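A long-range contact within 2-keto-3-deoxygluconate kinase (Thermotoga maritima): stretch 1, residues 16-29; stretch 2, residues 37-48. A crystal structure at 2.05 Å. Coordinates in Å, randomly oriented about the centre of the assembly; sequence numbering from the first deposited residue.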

ATOM      1  N   VAL A  16      -2.542  -6.094  37.018  1.00 26.87           N
ATOM      2  CA  VAL A  16      -3.800  -6.425  36.360  1.00 26.03           C
ATOM      3  C   VAL A  16      -4.608  -5.159  35.984  1.00 27.50           C
ATOM      4  O   VAL A  16      -4.725  -4.204  36.767  1.00 27.57           O
ATOM      5  CB  VAL A  16      -4.636  -7.341  37.284  1.00 28.71           C
ATOM      6  CG1 VAL A  16      -5.955  -7.734  36.650  1.00 28.91           C
ATOM      7  CG2 VAL A  16      -3.868  -8.574  37.656  1.00 30.00           C
ATOM      8  N   THR A  17      -5.149  -5.152  34.772  1.00 26.62           N
ATOM      9  CA  THR A  17      -6.050  -4.109  34.311  1.00 25.71           C
ATOM     10  C   THR A  17      -7.274  -4.767  33.691  1.00 26.48           C
ATOM     11  O   THR A  17      -7.247  -5.948  33.292  1.00 26.62           O
ATOM     12  CB  THR A  17      -5.396  -3.126  33.291  1.00 24.80           C
ATOM     13  OG1 THR A  17      -5.495  -3.656  31.966  1.00 27.91           O
ATOM     14  CG2 THR A  17      -3.977  -2.865  33.606  1.00 26.50           C
ATOM     15  N   PHE A  18      -8.349  -3.997  33.631  1.00 26.76           N
ATOM     16  CA  PHE A  18      -9.649  -4.515  33.234  1.00 27.69           C
ATOM     17  C   PHE A  18     -10.370  -3.501  32.432  1.00 26.92           C
ATOM     18  O   PHE A  18     -10.489  -2.363  32.838  1.00 29.46           O
ATOM     19  CB  PHE A  18     -10.503  -4.764  34.459  1.00 26.33           C
ATOM     20  CG  PHE A  18     -11.937  -5.160  34.157  1.00 30.07           C
ATOM     21  CD1 PHE A  18     -12.219  -6.361  33.558  1.00 26.86           C
ATOM     22  CD2 PHE A  18     -13.001  -4.347  34.541  1.00 36.64           C
ATOM     23  CE1 PHE A  18     -13.529  -6.746  33.296  1.00 30.95           C
ATOM     24  CE2 PHE A  18     -14.340  -4.729  34.292  1.00 36.65           C
ATOM     25  CZ  PHE A  18     -14.589  -5.922  33.670  1.00 33.01           C
ATOM     26  N   GLY A  19     -10.921  -3.947  31.330  1.00 26.27           N
ATOM     27  CA  GLY A  19     -11.810  -3.121  30.558  1.00 29.78           C
ATOM     28  C   GLY A  19     -12.064  -3.713  29.195  1.00 29.58           C
ATOM     29  O   GLY A  19     -12.068  -4.930  29.052  1.00 27.11           O
ATOM     30  N   GLU A  20     -12.306  -2.836  28.221  1.00 27.64           N
ATOM     31  CA  GLU A  20     -12.619  -3.239  26.825  1.00 29.58           C
ATOM     32  C   GLU A  20     -11.512  -2.941  25.854  1.00 28.98           C
ATOM     33  O   GLU A  20     -10.989  -1.830  25.828  1.00 32.74           O
ATOM     34  CB  GLU A  20     -13.908  -2.548  26.312  1.00 29.37           C
ATOM     35  CG  GLU A  20     -14.220  -2.864  24.852  1.00 28.52           C
ATOM     36  CD  GLU A  20     -15.684  -2.628  24.418  1.00 30.29           C
ATOM     37  OE1 GLU A  20     -16.326  -1.680  24.904  1.00 30.07           O
ATOM     38  OE2 GLU A  20     -16.175  -3.356  23.529  1.00 32.19           O
ATOM     39  N   ILE A  21     -11.198  -3.928  25.034  1.00 26.03           N
ATOM     40  CA  ILE A  21     -10.348  -3.732  23.893  1.00 26.54           C
ATOM     41  C   ILE A  21     -11.165  -3.831  22.609  1.00 28.20           C
ATOM     42  O   ILE A  21     -12.049  -4.684  22.462  1.00 27.67           O
ATOM     43  CB  ILE A  21      -9.136  -4.682  23.928  1.00 24.57           C
ATOM     44  CG1 ILE A  21      -8.136  -4.246  22.855  1.00 26.17           C
ATOM     45  CG2 ILE A  21      -9.568  -6.145  23.796  1.00 26.67           C
ATOM     46  CD1 ILE A  21      -6.825  -4.928  22.857  1.00 23.23           C
HETATM   47  N   MSE A  22     -10.920  -2.887  21.712  1.00 26.83           N
HETATM   48  CA  MSE A  22     -11.689  -2.764  20.510  1.00 30.92           C
HETATM   49  C   MSE A  22     -10.804  -2.884  19.310  1.00 29.10           C
HETATM   50  O   MSE A  22      -9.626  -2.529  19.362  1.00 27.85           O
HETATM   51  CB  MSE A  22     -12.366  -1.409  20.427  1.00 26.82           C
HETATM   52  CG  MSE A  22     -13.365  -1.231  21.451  1.00 35.41           C
HETATM   53 SE   MSE A  22     -14.076   0.566  21.459  1.00 44.96          SE
HETATM   54  CE  MSE A  22     -12.478   1.627  22.261  1.00 38.23           C
ATOM     55  N   LEU A  23     -11.413  -3.338  18.222  1.00 26.22           N
ATOM     56  CA  LEU A  23     -10.816  -3.172  16.895  1.00 24.69           C
ATOM     57  C   LEU A  23     -10.821  -1.701  16.485  1.00 23.10           C
ATOM     58  O   LEU A  23     -11.885  -1.086  16.488  1.00 22.55           O
ATOM     59  CB  LEU A  23     -11.624  -3.949  15.874  1.00 22.96           C
ATOM     60  CG  LEU A  23     -11.242  -3.681  14.384  1.00 20.05           C
ATOM     61  CD1 LEU A  23      -9.877  -4.163  13.990  1.00 26.54           C
ATOM     62  CD2 LEU A  23     -12.286  -4.329  13.480  1.00 28.95           C
ATOM     63  N   ARG A  24      -9.663  -1.150  16.099  1.00 23.82           N
ATOM     64  CA  ARG A  24      -9.593   0.219  15.632  1.00 25.08           C
ATOM     65  C   ARG A  24      -9.332   0.278  14.115  1.00 23.06           C
ATOM     66  O   ARG A  24      -8.406  -0.330  13.602  1.00 23.87           O
ATOM     67  CB  ARG A  24      -8.528   0.983  16.342  1.00 22.74           C
ATOM     68  CG  ARG A  24      -8.720   2.485  16.216  1.00 31.44           C
ATOM     69  CD  ARG A  24      -7.515   3.233  16.760  1.00 36.46           C
ATOM     70  NE  ARG A  24      -6.569   3.518  15.719  1.00 32.95           N
ATOM     71  CZ  ARG A  24      -5.477   4.268  15.827  1.00 38.21           C
ATOM     72  NH1 ARG A  24      -5.102   4.832  16.970  1.00 32.30           N
ATOM     73  NH2 ARG A  24      -4.742   4.449  14.738  1.00 31.35           N
ATOM     74  N   LEU A  25     -10.170   1.048  13.436  1.00 24.46           N
ATOM     75  CA  LEU A  25     -10.145   1.134  11.984  1.00 24.01           C
ATOM     76  C   LEU A  25      -9.901   2.580  11.639  1.00 26.85           C
ATOM     77  O   LEU A  25     -10.720   3.425  11.961  1.00 24.63           O
ATOM     78  CB  LEU A  25     -11.422   0.634  11.404  1.00 20.59           C
ATOM     79  CG  LEU A  25     -11.807  -0.860  11.583  1.00 25.18           C
ATOM     80  CD1 LEU A  25     -13.140  -1.050  10.951  1.00 25.82           C
ATOM     81  CD2 LEU A  25     -10.797  -1.855  10.993  1.00 27.29           C
ATOM     82  N   SER A  26      -8.743   2.887  11.052  1.00 25.20           N
ATOM     83  CA  SER A  26      -8.416   4.277  10.718  1.00 25.21           C
ATOM     84  C   SER A  26      -7.983   4.406   9.277  1.00 24.82           C
ATOM     85  O   SER A  26      -7.214   3.565   8.820  1.00 23.90           O
ATOM     86  CB  SER A  26      -7.346   4.865  11.648  1.00 23.32           C
ATOM     87  OG  SER A  26      -6.247   3.970  11.727  1.00 30.31           O
ATOM     88  N   PRO A  27      -8.525   5.428   8.529  1.00 21.27           N
ATOM     89  CA  PRO A  27      -8.017   5.547   7.202  1.00 23.36           C
ATOM     90  C   PRO A  27      -6.536   6.002   7.239  1.00 23.64           C
ATOM     91  O   PRO A  27      -6.132   6.658   8.187  1.00 28.18           O
ATOM     92  CB  PRO A  27      -8.908   6.623   6.576  1.00 24.18           C
ATOM     93  CG  PRO A  27     -10.149   6.765   7.467  1.00 20.66           C
ATOM     94  CD  PRO A  27      -9.596   6.423   8.811  1.00 26.03           C
ATOM     95  N   PRO A  28      -5.768   5.668   6.209  1.00 24.84           N
ATOM     96  CA  PRO A  28      -4.392   6.142   6.105  1.00 28.33           C
ATOM     97  C   PRO A  28      -4.277   7.586   5.637  1.00 27.71           C
ATOM     98  O   PRO A  28      -5.180   8.119   4.943  1.00 30.15           O
ATOM     99  CB  PRO A  28      -3.752   5.181   5.069  1.00 29.00           C
ATOM    100  CG  PRO A  28      -4.969   4.747   4.155  1.00 32.61           C
ATOM    101  CD  PRO A  28      -6.189   4.822   5.054  1.00 25.45           C
ATOM    102  N   ASP A  29      -3.197   8.242   6.053  1.00 28.98           N
ATOM    103  CA  ASP A  29      -2.764   9.498   5.413  1.00 27.89           C
ATOM    104  C   ASP A  29      -3.745  10.668   5.559  1.00 27.13           C
ATOM    105  O   ASP A  29      -3.856  11.547   4.667  1.00 27.03           O
ATOM    106  CB  ASP A  29      -2.512   9.251   3.934  1.00 33.54           C
ATOM    107  CG  ASP A  29      -1.448   8.198   3.689  1.00 43.37           C
ATOM    108  OD1 ASP A  29      -0.398   8.211   4.418  1.00 42.51           O
ATOM    109  OD2 ASP A  29      -1.651   7.380   2.746  1.00 43.80           O
ATOM    110  N   ASP A  37     -10.478   3.761   0.469  1.00 30.44           N
ATOM    111  CA  ASP A  37     -10.552   2.369   0.004  1.00 29.87           C
ATOM    112  C   ASP A  37      -9.989   1.348   1.002  1.00 28.67           C
ATOM    113  O   ASP A  37     -10.037   0.160   0.731  1.00 22.32           O
ATOM    114  CB  ASP A  37      -9.936   2.195  -1.427  1.00 32.38           C
ATOM    115  CG  ASP A  37      -8.319   2.200  -1.516  1.00 42.13           C
ATOM    116  OD1 ASP A  37      -7.493   2.702  -0.690  1.00 41.45           O
ATOM    117  OD2 ASP A  37      -7.820   1.721  -2.575  1.00 45.02           O
ATOM    118  N   SER A  38      -9.410   1.816   2.107  1.00 26.84           N
ATOM    119  CA  SER A  38      -8.942   0.940   3.183  1.00 27.30           C
ATOM    120  C   SER A  38      -8.883   1.573   4.577  1.00 23.82           C
ATOM    121  O   SER A  38      -8.982   2.799   4.758  1.00 23.23           O
ATOM    122  CB  SER A  38      -7.558   0.361   2.857  1.00 32.05           C
ATOM    123  OG  SER A  38      -6.598   1.358   2.992  1.00 32.90           O
ATOM    124  N   PHE A  39      -8.727   0.684   5.554  1.00 25.27           N
ATOM    125  CA  PHE A  39      -8.536   1.015   6.952  1.00 25.35           C
ATOM    126  C   PHE A  39      -7.300   0.267   7.455  1.00 27.13           C
ATOM    127  O   PHE A  39      -7.186  -0.949   7.243  1.00 25.37           O
ATOM    128  CB  PHE A  39      -9.694   0.547   7.829  1.00 23.97           C
ATOM    129  CG  PHE A  39     -10.960   1.312   7.629  1.00 25.04           C
ATOM    130  CD1 PHE A  39     -10.983   2.686   7.796  1.00 24.73           C
ATOM    131  CD2 PHE A  39     -12.157   0.638   7.284  1.00 24.02           C
ATOM    132  CE1 PHE A  39     -12.158   3.426   7.588  1.00 28.36           C
ATOM    133  CE2 PHE A  39     -13.331   1.348   7.103  1.00 28.31           C
ATOM    134  CZ  PHE A  39     -13.334   2.767   7.245  1.00 29.06           C
ATOM    135  N   ASP A  40      -6.402   1.025   8.102  1.00 26.56           N
ATOM    136  CA  ASP A  40      -5.374   0.522   8.976  1.00 25.80           C
ATOM    137  C   ASP A  40      -6.064  -0.104  10.162  1.00 25.87           C
ATOM    138  O   ASP A  40      -7.053   0.415  10.629  1.00 25.55           O
ATOM    139  CB  ASP A  40      -4.467   1.653   9.427  1.00 25.96           C
ATOM    140  CG  ASP A  40      -3.683   2.256   8.259  1.00 31.59           C
ATOM    141  OD1 ASP A  40      -3.317   1.467   7.375  1.00 31.16           O
ATOM    142  OD2 ASP A  40      -3.396   3.465   8.225  1.00 37.60           O
ATOM    143  N   VAL A  41      -5.523  -1.232  10.593  1.00 25.74           N
ATOM    144  CA  VAL A  41      -6.072  -2.085  11.629  1.00 27.57           C
ATOM    145  C   VAL A  41      -5.120  -2.099  12.807  1.00 27.64           C
ATOM    146  O   VAL A  41      -3.938  -2.216  12.638  1.00 28.39           O
ATOM    147  CB  VAL A  41      -6.210  -3.556  11.152  1.00 27.06           C
ATOM    148  CG1 VAL A  41      -6.455  -4.504  12.317  1.00 30.97           C
ATOM    149  CG2 VAL A  41      -7.360  -3.667  10.156  1.00 29.31           C
ATOM    150  N   THR A  42      -5.681  -1.921  13.986  1.00 28.19           N
ATOM    151  CA  THR A  42      -5.006  -2.173  15.242  1.00 26.74           C
ATOM    152  C   THR A  42      -6.028  -2.462  16.325  1.00 26.49           C
ATOM    153  O   THR A  42      -7.240  -2.488  16.075  1.00 24.96           O
ATOM    154  CB  THR A  42      -4.004  -1.048  15.642  1.00 31.64           C
ATOM    155  OG1 THR A  42      -3.119  -1.563  16.658  1.00 32.73           O
ATOM    156  CG2 THR A  42      -4.724   0.228  16.148  1.00 30.03           C
ATOM    157  N   TYR A  43      -5.563  -2.751  17.533  1.00 29.77           N
ATOM    158  CA  TYR A  43      -6.470  -3.103  18.607  1.00 26.89           C
ATOM    159  C   TYR A  43      -6.096  -2.250  19.807  1.00 26.49           C
ATOM    160  O   TYR A  43      -4.924  -2.138  20.135  1.00 30.63           O
ATOM    161  CB  TYR A  43      -6.418  -4.628  18.898  1.00 24.55           C
ATOM    162  CG  TYR A  43      -6.887  -5.438  17.709  1.00 22.33           C
ATOM    163  CD1 TYR A  43      -6.008  -5.809  16.715  1.00 27.49           C
ATOM    164  CD2 TYR A  43      -8.226  -5.816  17.574  1.00 22.79           C
ATOM    165  CE1 TYR A  43      -6.455  -6.488  15.595  1.00 30.86           C
ATOM    166  CE2 TYR A  43      -8.665  -6.501  16.493  1.00 29.89           C
ATOM    167  CZ  TYR A  43      -7.792  -6.818  15.489  1.00 26.21           C
ATOM    168  OH  TYR A  43      -8.252  -7.515  14.398  1.00 28.89           O
ATOM    169  N   GLY A  44      -7.070  -1.640  20.468  1.00 26.99           N
ATOM    170  CA  GLY A  44      -6.755  -0.955  21.725  1.00 30.13           C
ATOM    171  C   GLY A  44      -7.914  -0.579  22.594  1.00 27.30           C
ATOM    172  O   GLY A  44      -9.047  -0.863  22.263  1.00 29.33           O
ATOM    173  N   GLY A  45      -7.625   0.135  23.665  1.00 24.21           N
ATOM    174  CA  GLY A  45      -8.638   0.502  24.685  1.00 25.26           C
ATOM    175  C   GLY A  45      -7.876   0.986  25.905  1.00 27.81           C
ATOM    176  O   GLY A  45      -6.777   0.525  26.147  1.00 27.94           O
ATOM    177  N   ALA A  46      -8.473   1.879  26.694  1.00 30.08           N
ATOM    178  CA  ALA A  46      -7.775   2.610  27.788  1.00 30.35           C
ATOM    179  C   ALA A  46      -6.943   1.686  28.704  1.00 30.03           C
ATOM    180  O   ALA A  46      -5.707   1.821  28.808  1.00 28.08           O
ATOM    181  CB  ALA A  46      -8.800   3.400  28.622  1.00 33.78           C
ATOM    182  N   GLU A  47      -7.620   0.714  29.305  1.00 28.61           N
ATOM    183  CA  GLU A  47      -6.961  -0.231  30.209  1.00 25.38           C
ATOM    184  C   GLU A  47      -6.090  -1.260  29.495  1.00 22.96           C
ATOM    185  O   GLU A  47      -5.036  -1.644  30.023  1.00 27.57           O
ATOM    186  CB  GLU A  47      -7.958  -0.892  31.171  1.00 28.10           C
ATOM    187  CG  GLU A  47      -8.886   0.114  31.909  1.00 29.08           C
ATOM    188  CD  GLU A  47     -10.212   0.380  31.172  1.00 36.14           C
ATOM    189  OE1 GLU A  47     -10.349   0.049  29.949  1.00 31.38           O
ATOM    190  OE2 GLU A  47     -11.116   0.924  31.825  1.00 35.99           O
ATOM    191  N   ALA A  48      -6.417  -1.612  28.254  1.00 26.07           N
ATOM    192  CA  ALA A  48      -5.518  -2.466  27.474  1.00 23.73           C
ATOM    193  C   ALA A  48      -4.209  -1.754  27.189  1.00 24.41           C
ATOM    194  O   ALA A  48      -3.154  -2.358  27.258  1.00 25.17           O
ATOM    195  CB  ALA A  48      -6.147  -2.997  26.169  1.00 23.28           C
TER
HETATM  196  O   HOH W   1     -12.772  -0.013  28.901  1.00 19.94           O
HETATM  197  O   HOH W   2      -9.200  -1.510  27.872  1.00 24.16           O
HETATM  198  O   HOH W   3      -6.298   1.770  13.201  1.00 17.03           O
HETATM  199  O   HOH W   4      -4.399   5.128  10.139  1.00 25.68           O

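Strands 22-26 and 38-44 of this kinase lie side by side as an antiparallel pair, their N-to-C directions 148° apart and their axes approaching to 4.5 Å. Three hydrogen-bonded pairs lace them together. Met-22 N donates to Gly-44 O (2.8 Å) and Gly-44 N returns a bond to Met-22 O (2.9 Å); Arg-24 N reaches Thr-42 O at 2.8 Å, while the reply from Thr-42 N to Arg-24 O is longer, 3.2 Å; Ser-26 N to Asp-40 O (3.0 Å) and Asp-40 N to Ser-26 O (2.8 Å) complete the ladder. Between these rungs sit the non-hydrogen-bonded pairs Leu-23 with Tyr-43 and Leu-25 with Val-41, flanked by CA-H...O contacts such as Tyr-43 CA to Met-22 O, 3.3 Å.

The sheet has two unlike faces. On the one carrying Leu-23, Leu-25, Val-41 and Tyr-43, the contacts are apolar. Leu-23 leaves the backbone on this face, but its end comes nearer the other strand, so that its CD1 touches two side chains, 3.8 Å from Val-41 CG1 and 3.6 Å from Tyr-43 CE2. Leu-25 touches Val-41 (CD2 to CG2, 4.0 Å) and sets its CB over the face of the Phe-39 ring, 4.3 Å from the centroid, a CH-pi contact. The same ring presents its edge to the backbone at Ser-26 and Pro-27, and the proline ring continues the apolar surface, Pro-27 CG lying 3.9 Å from Phe-39 CE1.

The face bearing Met-22 (selenomethionine), Arg-24, Ser-26, Thr-42 and Asp-40 is more polar. Thr-42 CG2 covers one face of the Arg-24 guanidinium, 3.8 Å from Arg-24 NE, packing a methyl against the flat, delocalised group. Water 3 fills the hollow beside it, accepting from Arg-24 NE (3.1 Å), donating to Asp-40 O (3.0 Å) and hydrogen-bonding Ser-26 OG (2.6 Å). Water 4 joins Ser-26 OG (2.7 Å) to Asp-40 OD2 (2.7 Å). Past the last rung, Pro-28 CB rests 3.6 Å from Asp-40 OD2, and Pro-28 CD lies 3.5 Å from Ser-38 O.

At the other end, glycines make room for a close approach. Gly-45, the N-cap residue, brings its CA to 3.5 Å from Glu-20 O in a nearly straight CA-H...O contact; a CB there would fall 2.0 Å from that same Glu-20 O. Ile-21 CD1 wedges between Tyr-43 CB (4.0 Å) and Ala-48 CB (3.9 Å), tying strand to helix. Glu-47 then reaches the end of strand 16-18 and the loop after it: its CG meets Phe-18 O at 3.1 Å, and its OE1 occupies the space left bare at Gly-19, 3.5 Å from Gly-19 CA, where a CB would lie 2.0 Å from OE1. Two waters donate to that carboxylate oxygen. Water 1 bonds Glu-47 OE1 (2.6 Å) and accepts from Glu-20 N (2.9 Å); water 2 links Glu-47 OE1 (2.8 Å), Glu-20 O (2.7 Å) and Ala-48 N (2.8 Å). Finally, Thr-17 OG1 donates to Glu-47 O at 2.8 Å, anchoring the helix start to strand 16-18.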